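Long-range contact in ABC transporter, substrate-binding protein (Clostridium perfringens, PDB 4EDP), which probably binds a solute outside the cell and delivers it to the membrane part of an ABC importer: residues G150-D158 with V254-L262. Residues are numbered along the deposited sequence; the frame is centred on the assembly and turned at random. Where two conformers were deposited one is given.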
loop_
_atom_site.group_PDB
_atom_site.type_symbol
_atom_site.label_atom_id
_atom_site.label_comp_id
_atom_site.label_asym_id
_atom_site.label_seq_id
_atom_site.Cartn_x
_atom_site.Cartn_y
_atom_site.Cartn_z
ATOM N N GLY A 150 27.739 -8.680 -7.573
ATOM C CA GLY A 150 27.775 -9.929 -8.330
ATOM C C GLY A 150 27.014 -11.101 -7.715
ATOM O O GLY A 150 27.333 -12.251 -7.986
ATOM N N ILE A 151 26.040 -10.826 -6.862
ATOM C CA ILE A 151 25.235 -11.890 -6.263
ATOM C C ILE A 151 23.931 -11.910 -7.032
ATOM O O ILE A 151 23.216 -10.915 -7.045
ATOM C CB ILE A 151 24.961 -11.650 -4.767
ATOM C CG1 ILE A 151 26.258 -11.549 -3.972
ATOM C CG2 ILE A 151 24.101 -12.773 -4.184
ATOM C CD1 ILE A 151 26.040 -11.131 -2.529
ATOM N N GLU A 152 23.624 -13.024 -7.683
ATOM C CA GLU A 152 22.394 -13.141 -8.458
ATOM C C GLU A 152 21.156 -13.277 -7.562
ATOM O O GLU A 152 21.087 -14.162 -6.696
ATOM C CB GLU A 152 22.475 -14.335 -9.400
ATOM C CG GLU A 152 21.299 -14.450 -10.354
ATOM C CD GLU A 152 21.268 -13.359 -11.437
ATOM O OE1 GLU A 152 22.246 -12.594 -11.588
ATOM O OE2 GLU A 152 20.256 -13.305 -12.164
ATOM N N ILE A 153 20.191 -12.377 -7.771
ATOM C CA ILE A 153 18.940 -12.362 -7.021
ATOM C C ILE A 153 17.808 -12.138 -8.023
ATOM O O ILE A 153 17.673 -11.039 -8.587
ATOM C CB ILE A 153 18.908 -11.233 -5.954
ATOM C CG1 ILE A 153 20.090 -11.355 -4.999
ATOM C CG2 ILE A 153 17.589 -11.279 -5.202
ATOM C CD1 ILE A 153 20.279 -10.162 -4.065
ATOM N N ASN A 154 17.011 -13.174 -8.251
ATOM C CA ASN A 154 15.910 -13.115 -9.214
ATOM C C ASN A 154 14.536 -13.307 -8.587
ATOM O O ASN A 154 13.571 -12.615 -8.914
ATOM C CB ASN A 154 16.116 -14.207 -10.271
ATOM C CG ASN A 154 17.317 -13.941 -11.152
ATOM O OD1 ASN A 154 17.400 -12.891 -11.786
ATOM N ND2 ASN A 154 18.229 -14.900 -11.226
ATOM N N SER A 155 14.471 -14.216 -7.633
ATOM C CA SER A 155 13.203 -14.611 -7.008
ATOM C C SER A 155 13.206 -14.196 -5.537
ATOM O O SER A 155 14.254 -13.852 -4.984
ATOM C CB SER A 155 13.086 -16.125 -7.069
ATOM O OG SER A 155 14.094 -16.706 -6.260
ATOM N N TRP A 156 12.047 -14.242 -4.885
ATOM C CA TRP A 156 11.995 -13.926 -3.468
ATOM C C TRP A 156 12.834 -14.934 -2.671
ATOM O O TRP A 156 13.514 -14.568 -1.705
ATOM C CB TRP A 156 10.559 -13.985 -2.931
ATOM C CG TRP A 156 9.614 -12.931 -3.459
ATOM C CD1 TRP A 156 8.469 -13.148 -4.195
ATOM C CD2 TRP A 156 9.708 -11.510 -3.291
ATOM N NE1 TRP A 156 7.866 -11.955 -4.492
ATOM C CE2 TRP A 156 8.596 -10.936 -3.946
ATOM C CE3 TRP A 156 10.625 -10.660 -2.661
ATOM C CZ2 TRP A 156 8.394 -9.565 -4.005
ATOM C CZ3 TRP A 156 10.415 -9.305 -2.718
ATOM C CH2 TRP A 156 9.324 -8.765 -3.382
ATOM N N GLU A 157 12.779 -16.199 -3.087
ATOM C CA GLU A 157 13.504 -17.257 -2.394
ATOM C C GLU A 157 15.024 -17.059 -2.396
ATOM O O GLU A 157 15.705 -17.545 -1.491
ATOM C CB GLU A 157 13.138 -18.628 -2.954
ATOM C CG GLU A 157 11.648 -19.008 -2.739
ATOM C CD GLU A 157 10.624 -18.366 -3.682
ATOM O OE1 GLU A 157 10.981 -17.635 -4.653
ATOM O OE2 GLU A 157 9.412 -18.654 -3.454
ATOM N N ASP A 158 15.537 -16.357 -3.405
ATOM C CA ASP A 158 16.977 -16.069 -3.501
ATOM C C ASP A 158 17.475 -15.220 -2.322
ATOM O O ASP A 158 18.675 -15.196 -2.044
ATOM C CB ASP A 158 17.355 -15.387 -4.833
ATOM C CG ASP A 158 17.307 -16.318 -6.031
ATOM O OD1 ASP A 158 17.420 -17.561 -5.881
ATOM O OD2 ASP A 158 17.198 -15.782 -7.151
ATOM N N VAL A 254 14.311 -5.669 -9.018
ATOM C CA VAL A 254 13.972 -7.019 -9.446
ATOM C C VAL A 254 12.556 -7.372 -8.991
ATOM O O VAL A 254 12.227 -7.237 -7.809
ATOM C CB VAL A 254 15.001 -8.062 -8.878
ATOM C CG1 VAL A 254 14.550 -9.480 -9.142
ATOM C CG2 VAL A 254 16.412 -7.816 -9.450
ATOM N N ILE A 255 11.712 -7.799 -9.943
ATOM C CA ILE A 255 10.352 -8.246 -9.635
ATOM C C ILE A 255 10.339 -9.745 -9.901
ATOM O O ILE A 255 10.514 -10.167 -11.043
ATOM C CB ILE A 255 9.295 -7.557 -10.515
ATOM C CG1 ILE A 255 9.365 -6.035 -10.361
ATOM C CG2 ILE A 255 7.866 -8.085 -10.196
ATOM C CD1 ILE A 255 9.177 -5.533 -8.949
ATOM N N PRO A 256 10.166 -10.568 -8.855
ATOM C CA PRO A 256 10.167 -11.994 -9.123
ATOM C C PRO A 256 9.075 -12.416 -10.102
ATOM O O PRO A 256 8.015 -11.818 -10.145
ATOM C CB PRO A 256 9.926 -12.610 -7.738
ATOM C CG PRO A 256 10.567 -11.641 -6.799
ATOM C CD PRO A 256 10.204 -10.290 -7.410
ATOM N N GLU A 257 9.349 -13.462 -10.862
ATOM C CA GLU A 257 8.381 -13.992 -11.811
ATOM C C GLU A 257 7.108 -14.489 -11.138
ATOM O O GLU A 257 6.029 -14.514 -11.745
ATOM C CB GLU A 257 9.014 -15.126 -12.623
ATOM C CG GLU A 257 9.990 -14.620 -13.660
ATOM C CD GLU A 257 10.310 -15.648 -14.729
ATOM O OE1 GLU A 257 9.996 -16.845 -14.520
ATOM O OE2 GLU A 257 10.866 -15.255 -15.789
ATOM N N SER A 258 7.223 -14.864 -9.874
ATOM C CA SER A 258 6.084 -15.394 -9.128
ATOM C C SER A 258 5.075 -14.293 -8.821
ATOM O O SER A 258 3.902 -14.571 -8.541
ATOM C CB SER A 258 6.567 -16.095 -7.853
ATOM O OG SER A 258 7.145 -15.173 -6.953
ATOM N N GLY A 259 5.533 -13.039 -8.839
ATOM C CA GLY A 259 4.664 -11.901 -8.629
ATOM C C GLY A 259 5.048 -11.051 -7.436
ATOM O O GLY A 259 5.535 -11.568 -6.435
ATOM N N THR A 260 4.892 -9.745 -7.595
ATOM C CA THR A 260 5.079 -8.785 -6.519
ATOM C C THR A 260 3.812 -8.790 -5.650
ATOM O O THR A 260 2.860 -9.553 -5.908
ATOM C CB THR A 260 5.251 -7.331 -7.059
ATOM O OG1 THR A 260 5.566 -6.439 -5.972
ATOM C CG2 THR A 260 3.999 -6.860 -7.707
ATOM N N TYR A 261 3.853 -8.021 -4.562
ATOM C CA TYR A 261 2.726 -7.839 -3.657
ATOM C C TYR A 261 2.293 -6.384 -3.711
ATOM O O TYR A 261 3.123 -5.470 -3.697
ATOM C CB TYR A 261 3.093 -8.194 -2.208
ATOM C CG TYR A 261 3.188 -9.678 -1.976
ATOM C CD1 TYR A 261 4.308 -10.392 -2.370
ATOM C CD2 TYR A 261 2.155 -10.364 -1.349
ATOM C CE1 TYR A 261 4.389 -11.761 -2.170
ATOM C CE2 TYR A 261 2.227 -11.738 -1.141
ATOM C CZ TYR A 261 3.342 -12.422 -1.546
ATOM O OH TYR A 261 3.441 -13.773 -1.353
ATOM N N LEU A 262 0.985 -6.174 -3.829
ATOM C CA LEU A 262 0.437 -4.840 -3.857
ATOM C C LEU A 262 -0.151 -4.453 -2.517
ATOM O O LEU A 262 -0.489 -5.317 -1.696
ATOM C CB LEU A 262 -0.724 -4.763 -4.856
ATOM C CG LEU A 262 -0.462 -5.242 -6.278
ATOM C CD1 LEU A 262 -1.735 -5.107 -7.135
ATOM C CD2 LEU A 262 0.716 -4.497 -6.868
HETATM O O HOH W 1 11.953 -15.023 -10.581
HETATM O O HOH W 2 13.281 -11.846 -11.693
HETATM O O HOH W 3 9.773 -15.784 -6.083
#
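Trp-156 lies against Pro-256 and Gly-259 of a type I beta turn, Pro-256 to Gly-259. The turn sits between strands 252-254 and 262-269 of a periplasmic-binding-protein fold. The contact joins two loops of this fold.

The apolar part is a CH-pi contact. Pro-256 CG stands over one face of the indole, 3.4 Å from the centroid of the five-membered ring and 4° off its normal. The edge of Tyr-261, at CE1, comes near Trp-156 NE1, 4.2 Å away; the Tyr-261 hydroxyl is hydrogen-bonded to Glu-187 of helix 178-189. The indole also packs on Ile-143, Ile-184 and Val-235, so it is buried between sheet and helix.

One direct hydrogen bond crosses the contact. Trp-156 NE1 donates to Gly-259 O at 3.1 Å, nearly straight at 169°. The oxygen lies close to the indole plane. This bond and the proline over the face together hold the ring's rotation. The same turn is closed by Gly-259 N to Pro-256 O.

Asn-154 O takes two C-H contacts and a water bond. It meets Pro-256 CA at 3.5 Å in a CA-H...O contact. Val-254 CG1, set anti to its own N (chi1 172°), touches Asn-154 O too, at 3.3 Å.

Asp-158 OD2 accepts from Asn-154 N and Ser-155 N, which shapes the 150-158 loop. Ser-155 OG accepts from Asp-158 N, an ST motif. Waters also bridge the loops; one accepts from Trp-156 N at 3.0 Å and donates to Glu-157 OE1 and to Ser-258 OG, 2.8 Å away.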